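Local coordinates for protein U4/U6 snRNA-associated-splicing factor PRP24 (Saccharomyces cerevisiae, PDB 4N0T) that binds U6 small nuclear RNA, anneals it with U4 small nuclear RNA and serves as a recycling factor of the spliceosome, at residues 91-96 / 151-155; 277-281 / 325-330. One frame throughout, in Å; residues are numbered along the deposited sequence.

Interaction 1: 91-96 / 151-155; sequences NFPPSY and IEGYT. With nucleotides of chain B.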
loop_
_atom_site.group_PDB
_atom_site.type_symbol
_atom_site.label_atom_id
_atom_site.label_comp_id
_atom_site.label_asym_id
_atom_site.label_seq_id
_atom_site.Cartn_x
_atom_site.Cartn_y
_atom_site.Cartn_z
ATOM N N ASN A 91 7.228 -4.801 3.995
ATOM C CA ASN A 91 8.265 -4.022 4.669
ATOM C C ASN A 91 9.552 -3.873 3.848
ATOM O O ASN A 91 10.656 -3.798 4.412
ATOM C CB ASN A 91 8.591 -4.577 6.054
ATOM C CG ASN A 91 9.173 -3.507 6.975
ATOM O OD1 ASN A 91 8.753 -2.348 6.940
ATOM N ND2 ASN A 91 10.167 -3.890 7.782
ATOM N N PHE A 92 9.417 -3.852 2.523
ATOM C CA PHE A 92 10.480 -3.289 1.694
ATOM C C PHE A 92 10.456 -1.773 1.882
ATOM O O PHE A 92 9.473 -1.225 2.392
ATOM C CB PHE A 92 10.334 -3.706 0.215
ATOM C CG PHE A 92 8.912 -3.693 -0.309
ATOM C CD1 PHE A 92 8.345 -2.524 -0.798
ATOM C CD2 PHE A 92 8.169 -4.877 -0.365
ATOM C CE1 PHE A 92 7.042 -2.526 -1.331
ATOM C CE2 PHE A 92 6.865 -4.888 -0.883
ATOM C CZ PHE A 92 6.305 -3.716 -1.362
ATOM N N PRO A 93 11.542 -1.073 1.500
ATOM C CA PRO A 93 11.546 0.383 1.693
ATOM C C PRO A 93 10.392 1.085 0.963
ATOM O O PRO A 93 9.944 0.602 -0.078
ATOM C CB PRO A 93 12.898 0.805 1.096
ATOM C CG PRO A 93 13.765 -0.377 1.309
ATOM C CD PRO A 93 12.857 -1.570 1.052
ATOM N N PRO A 94 9.908 2.212 1.511
ATOM C CA PRO A 94 8.742 2.954 1.012
ATOM C C PRO A 94 8.827 3.395 -0.446
ATOM O O PRO A 94 7.792 3.635 -1.084
ATOM C CB PRO A 94 8.717 4.197 1.915
ATOM C CG PRO A 94 9.330 3.752 3.176
ATOM C CD PRO A 94 10.368 2.728 2.814
ATOM N N SER A 95 10.045 3.515 -0.954
ATOM C CA SER A 95 10.267 3.984 -2.315
ATOM C C SER A 95 10.667 2.843 -3.255
ATOM O O SER A 95 11.000 3.083 -4.423
ATOM C CB SER A 95 11.344 5.063 -2.317
ATOM O OG SER A 95 12.553 4.545 -1.790
ATOM N N TYR A 96 10.646 1.610 -2.750
ATOM C CA TYR A 96 10.884 0.450 -3.613
ATOM C C TYR A 96 9.810 0.376 -4.683
ATOM O O TYR A 96 8.628 0.633 -4.424
ATOM C CB TYR A 96 10.902 -0.847 -2.806
ATOM C CG TYR A 96 12.224 -1.583 -2.819
ATOM C CD1 TYR A 96 13.429 -0.898 -2.668
ATOM C CD2 TYR A 96 12.268 -2.970 -2.963
ATOM C CE1 TYR A 96 14.636 -1.574 -2.673
ATOM C CE2 TYR A 96 13.475 -3.653 -2.962
ATOM C CZ TYR A 96 14.651 -2.946 -2.818
ATOM O OH TYR A 96 15.856 -3.609 -2.817
ATOM N N ILE A 151 17.234 -3.920 4.176
ATOM C CA ILE A 151 17.366 -3.020 3.043
ATOM C C ILE A 151 17.035 -1.603 3.504
ATOM O O ILE A 151 15.908 -1.336 3.927
ATOM C CB ILE A 151 16.402 -3.415 1.894
ATOM C CG1 ILE A 151 16.488 -4.917 1.602
ATOM C CG2 ILE A 151 16.661 -2.567 0.649
ATOM C CD1 ILE A 151 15.576 -5.384 0.476
ATOM N N GLU A 152 18.016 -0.704 3.441
ATOM C CA GLU A 152 17.825 0.682 3.878
ATOM C C GLU A 152 17.258 0.802 5.292
ATOM O O GLU A 152 16.505 1.731 5.583
ATOM C CB GLU A 152 16.916 1.441 2.905
ATOM C CG GLU A 152 17.376 1.443 1.457
ATOM C CD GLU A 152 16.392 2.167 0.551
ATOM O OE1 GLU A 152 15.581 2.961 1.076
ATOM O OE2 GLU A 152 16.422 1.938 -0.678
ATOM N N GLY A 153 17.609 -0.139 6.161
ATOM C CA GLY A 153 17.146 -0.107 7.537
ATOM C C GLY A 153 15.851 -0.869 7.767
ATOM O O GLY A 153 15.412 -1.023 8.909
ATOM N N TYR A 154 15.235 -1.349 6.686
ATOM C CA TYR A 154 13.984 -2.109 6.794
ATOM C C TYR A 154 14.242 -3.615 6.752
ATOM O O TYR A 154 14.903 -4.117 5.837
ATOM C CB TYR A 154 13.011 -1.702 5.674
ATOM C CG TYR A 154 12.557 -0.258 5.735
ATOM C CD1 TYR A 154 13.306 0.762 5.149
ATOM C CD2 TYR A 154 11.371 0.088 6.381
ATOM C CE1 TYR A 154 12.886 2.088 5.216
ATOM C CE2 TYR A 154 10.946 1.404 6.447
ATOM C CZ TYR A 154 11.710 2.397 5.870
ATOM O OH TYR A 154 11.288 3.705 5.931
ATOM N N THR A 155 13.724 -4.339 7.738
ATOM C CA THR A 155 13.825 -5.795 7.730
ATOM C C THR A 155 12.736 -6.362 6.820
ATOM O O THR A 155 11.544 -6.313 7.143
ATOM C CB THR A 155 13.684 -6.390 9.134
ATOM O OG1 THR A 155 14.737 -5.893 9.969
ATOM C CG2 THR A 155 13.770 -7.901 9.088
ATOM P P U B 17 5.893 4.258 14.106
ATOM O OP1 U B 17 7.063 4.598 13.249
ATOM O OP2 U B 17 5.503 5.156 15.214
ATOM O "O5'" U B 17 4.637 4.148 13.122
ATOM C "C5'" U B 17 4.432 3.031 12.261
ATOM C "C4'" U B 17 4.891 3.309 10.849
ATOM O "O4'" U B 17 6.332 3.141 10.780
ATOM C "C3'" U B 17 4.350 2.354 9.786
ATOM O "O3'" U B 17 3.065 2.705 9.308
ATOM C "C2'" U B 17 5.430 2.398 8.711
ATOM O "O2'" U B 17 5.319 3.559 7.901
ATOM C "C1'" U B 17 6.693 2.502 9.561
ATOM N N1 U B 17 7.204 1.144 9.871
ATOM C C2 U B 17 7.787 0.429 8.822
ATOM O O2 U B 17 7.900 0.891 7.700
ATOM N N3 U B 17 8.229 -0.829 9.129
ATOM C C4 U B 17 8.143 -1.437 10.367
ATOM O O4 U B 17 8.566 -2.582 10.509
ATOM C C5 U B 17 7.540 -0.647 11.401
ATOM C C6 U B 17 7.097 0.589 11.126
ATOM P P A B 18 1.946 1.566 9.117
ATOM O OP1 A B 18 0.808 2.239 8.424
ATOM O OP2 A B 18 1.723 0.837 10.380
ATOM O "O5'" A B 18 2.633 0.495 8.144
ATOM C "C5'" A B 18 2.960 0.813 6.801
ATOM C "C4'" A B 18 3.821 -0.264 6.174
ATOM O "O4'" A B 18 5.022 -0.474 6.968
ATOM C "C3'" A B 18 3.199 -1.650 6.075
ATOM O "O3'" A B 18 2.339 -1.776 4.961
ATOM C "C2'" A B 18 4.424 -2.556 6.014
ATOM O "O2'" A B 18 5.037 -2.489 4.736
ATOM C "C1'" A B 18 5.346 -1.846 6.998
ATOM N N9 A B 18 5.177 -2.329 8.381
ATOM C C8 A B 18 4.695 -1.629 9.466
ATOM N N7 A B 18 4.694 -2.329 10.571
ATOM C C5 A B 18 5.223 -3.555 10.202
ATOM C C6 A B 18 5.478 -4.720 10.932
ATOM N N6 A B 18 5.243 -4.834 12.248
ATOM N N1 A B 18 5.996 -5.779 10.276
ATOM C C2 A B 18 6.247 -5.664 8.964
ATOM N N3 A B 18 6.047 -4.609 8.178
ATOM C C4 A B 18 5.519 -3.574 8.857
HETATM O O HOH W 1 13.291 -4.402 3.475
HETATM O O HOH W 2 12.205 -3.066 9.789
#

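Interaction 2: 277-281 / 325-330; sequences ELETL and IIFRDS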
loop_
_atom_site.group_PDB
_atom_site.type_symbol
_atom_site.label_atom_id
_atom_site.label_comp_id
_atom_site.label_asym_id
_atom_site.label_seq_id
_atom_site.Cartn_x
_atom_site.Cartn_y
_atom_site.Cartn_z
ATOM N N GLU A 277 -2.314 29.651 2.217
ATOM C CA GLU A 277 -2.041 28.218 2.224
ATOM C C GLU A 277 -1.999 27.656 0.804
ATOM O O GLU A 277 -1.078 26.920 0.448
ATOM C CB GLU A 277 -3.088 27.462 3.055
ATOM C CG GLU A 277 -2.805 25.963 3.161
ATOM C CD GLU A 277 -3.766 25.228 4.083
ATOM O OE1 GLU A 277 -3.312 24.282 4.761
ATOM O OE2 GLU A 277 -4.969 25.578 4.119
ATOM N N LEU A 278 -2.999 28.012 0.003
ATOM C CA LEU A 278 -3.144 27.454 -1.339
ATOM C C LEU A 278 -1.976 27.822 -2.248
ATOM O O LEU A 278 -1.596 27.054 -3.139
ATOM C CB LEU A 278 -4.472 27.895 -1.968
ATOM C CG LEU A 278 -5.742 27.280 -1.367
ATOM C CD1 LEU A 278 -6.991 27.695 -2.133
ATOM C CD2 LEU A 278 -5.655 25.757 -1.294
ATOM N N GLU A 279 -1.400 28.998 -2.028
ATOM C CA GLU A 279 -0.343 29.464 -2.915
ATOM C C GLU A 279 0.993 28.769 -2.632
ATOM O O GLU A 279 1.943 28.932 -3.390
ATOM C CB GLU A 279 -0.214 30.992 -2.868
ATOM C CG GLU A 279 0.311 31.559 -1.561
ATOM C CD GLU A 279 0.348 33.080 -1.574
ATOM O OE1 GLU A 279 -0.418 33.685 -2.361
ATOM O OE2 GLU A 279 1.145 33.666 -0.807
ATOM N N THR A 280 1.057 27.977 -1.561
ATOM C CA THR A 280 2.275 27.224 -1.254
ATOM C C THR A 280 2.244 25.793 -1.813
ATOM O O THR A 280 3.216 25.044 -1.661
ATOM C CB THR A 280 2.549 27.138 0.259
ATOM O OG1 THR A 280 1.546 26.328 0.889
ATOM C CG2 THR A 280 2.562 28.527 0.892
ATOM N N LEU A 281 1.133 25.410 -2.435
ATOM C CA LEU A 281 1.015 24.038 -2.948
ATOM C C LEU A 281 0.801 23.955 -4.456
ATOM O O LEU A 281 0.335 24.908 -5.093
ATOM C CB LEU A 281 -0.099 23.275 -2.219
ATOM C CG LEU A 281 -1.564 23.712 -2.377
ATOM C CD1 LEU A 281 -2.209 23.109 -3.622
ATOM C CD2 LEU A 281 -2.375 23.337 -1.139
ATOM N N ILE A 325 1.480 18.610 -3.482
ATOM C CA ILE A 325 2.811 18.849 -2.947
ATOM C C ILE A 325 2.785 20.207 -2.275
ATOM O O ILE A 325 2.497 21.215 -2.921
ATOM C CB ILE A 325 3.872 18.914 -4.050
ATOM C CG1 ILE A 325 3.685 17.791 -5.080
ATOM C CG2 ILE A 325 5.271 18.875 -3.420
ATOM C CD1 ILE A 325 3.957 16.414 -4.545
ATOM N N ILE A 326 3.055 20.240 -0.977
ATOM C CA ILE A 326 3.045 21.509 -0.258
ATOM C C ILE A 326 4.487 21.935 -0.067
ATOM O O ILE A 326 5.306 21.172 0.465
ATOM C CB ILE A 326 2.361 21.373 1.096
ATOM C CG1 ILE A 326 0.951 20.805 0.921
ATOM C CG2 ILE A 326 2.311 22.722 1.803
ATOM C CD1 ILE A 326 0.194 20.681 2.244
ATOM N N PHE A 327 4.810 23.130 -0.555
ATOM C CA PHE A 327 6.168 23.646 -0.442
ATOM C C PHE A 327 6.230 24.665 0.692
ATOM O O PHE A 327 5.243 24.866 1.392
ATOM C CB PHE A 327 6.605 24.285 -1.757
ATOM C CG PHE A 327 6.714 23.306 -2.898
ATOM C CD1 PHE A 327 7.802 22.449 -2.986
ATOM C CD2 PHE A 327 5.727 23.240 -3.875
ATOM C CE1 PHE A 327 7.914 21.543 -4.047
ATOM C CE2 PHE A 327 5.821 22.329 -4.929
ATOM C CZ PHE A 327 6.922 21.482 -5.010
ATOM N N ARG A 328 7.376 25.318 0.858
ATOM C CA ARG A 328 7.563 26.196 2.019
ATOM C C ARG A 328 7.201 27.656 1.766
ATOM O O ARG A 328 6.868 28.381 2.706
ATOM C CB ARG A 328 8.977 26.056 2.582
ATOM C CG ARG A 328 9.383 24.597 2.748
ATOM C CD ARG A 328 10.026 24.325 4.089
ATOM N NE ARG A 328 9.157 23.598 5.011
ATOM C CZ ARG A 328 9.536 22.528 5.706
ATOM N NH1 ARG A 328 10.769 22.053 5.582
ATOM N NH2 ARG A 328 8.682 21.929 6.523
ATOM N N ASP A 329 7.257 28.090 0.507
ATOM C CA ASP A 329 6.714 29.400 0.139
ATOM C C ASP A 329 6.088 29.420 -1.257
ATOM O O ASP A 329 6.300 28.504 -2.057
ATOM C CB ASP A 329 7.768 30.505 0.280
ATOM C CG ASP A 329 8.943 30.314 -0.656
ATOM O OD1 ASP A 329 8.799 30.610 -1.862
ATOM O OD2 ASP A 329 10.011 29.875 -0.184
ATOM N N SER A 330 5.318 30.470 -1.535
ATOM C CA SER A 330 4.589 30.613 -2.794
ATOM C C SER A 330 5.501 30.821 -3.999
ATOM O O SER A 330 5.142 30.475 -5.128
ATOM C CB SER A 330 3.607 31.781 -2.706
ATOM O OG SER A 330 4.250 32.948 -2.224
HETATM O O HOH W 3 2.299 30.029 -6.098
#

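Interaction 1: 91-96 / 151-155
Asn91 reaches across to Thr155: ND2 donates to Thr155 O at 2.9 Å, approaching from above the carbonyl plane. The other end of the amide turns to RNA, where OD1 accepts from N3 of U17 of chain B at 2.7 Å, with an N-H...O angle of 158°. Asparagine suits the place, one flat group accepting from a base and donating to the protein. CG lies anti to the backbone N and beside the carbonyl carbon (chi1 -155°), which carries the amide between U17 of chain B and Thr155. The backbone N itself makes a longer bond to O2' of A18 of chain B. The Tyr154 ring edge meets both Asn91 OD1 and O2 of U17 of chain B, while Pro93 CA sits over one face, 4.2 Å from the ring centroid, a CH-pi contact. Pro94 CD presses on Tyr154 CZ at 3.4 Å, rigid prolines suiting a firm apolar backing. Pro93 CG meets Ile151 CG2 at 3.7 Å, the carboxylate of Glu152 lies by Pro93 CB, and Tyr96 packs its hydroxyl end against the same isoleucine methyl.

One water donates to Asn91 O and Tyr154 O and so bridges the backbones; a second accepts from Asn91 ND2 and Thr155 N. Tight turns fix the pieces, type I over Pro93 to Tyr96 and type I' over Ile151 to Tyr154, with Gly153 where a side chain would be crowded. Arg127 NE is hydrogen-bonded to Phe92 O. The site belongs to an RNA recognition motif, where the loop after its first strand, 86-90, meets the start of strand 154-160 beside bound RNA.

Interaction 2: 277-281 / 325-330
Thr280 O takes the N-H of Phe327 in a short, fairly straight bond, 2.7 Å with an N-H...O angle of 162°, at the tight end of the contact. The same oxygen lies at the edge of the Phe327 ring. Leu281 and Ile326 form an antiparallel, non-hydrogen-bonded pair, their CA atoms 4.2 Å apart; Leu281 CB packs on Ile326 CG1, and Leu281 CA makes a CA-H...O contact with Ile325 O. Branched and aliphatic residues suit this buried place between two neighbouring strands, and Leu269 of helix 258-270 covers both Leu281 and Ile326.

Thr280 carries its hydroxyl between backbone N and carbonyl carbon (chi1 68°), which brings OG1 to 2.7 Å from Glu277 O, an oxygen that also accepts from Thr280 N. This double grip holds the turn that leads from Glu277 into the strand, while OG1 leans on Ile326 CG2 at 3.8 Å. Replacing the threonine by alanine is likely to leave Glu277 O with one donor fewer and a gap beside the Ile326 methyl.

Toward solvent the contact loosens. Glu279 lays its CG against Ser330 CB at 3.5 Å, but the bond from Ser330 OG to Glu279 OE2 is weak. A water donates to Glu279 O and Ser330 O, and Ser330 CA makes a CA-H...O contact with Glu279 O. Asp329 turns away to cap the following helix at Phe332 N, the small acceptor expected at an N-cap. The contact marks where, in the occluded RNA recognition motif, the start of the first strand, 281-285, pairs with the later part of the third, 322-327.

Interactions 1 and 2 fall in different RNA recognition motifs of the chain, the second and the occluded fourth, and follow one another in sequence. Their centres are 29 Å apart and their nearest atoms about 14 Å, so they do not touch. Both lie at an end of the first strand of their domain, yet they differ in task: 91-96 / 151-155 hydrogen-bonds two nucleotides of chain B directly, whereas 277-281 / 325-330 comes no nearer than about 6 Å to the RNA and joins strands within its own sheet. The two domains do meet near interaction 1, where Ser292 and Gln298 of the occluded motif make weak hydrogen bonds with Pro94 and Ser95.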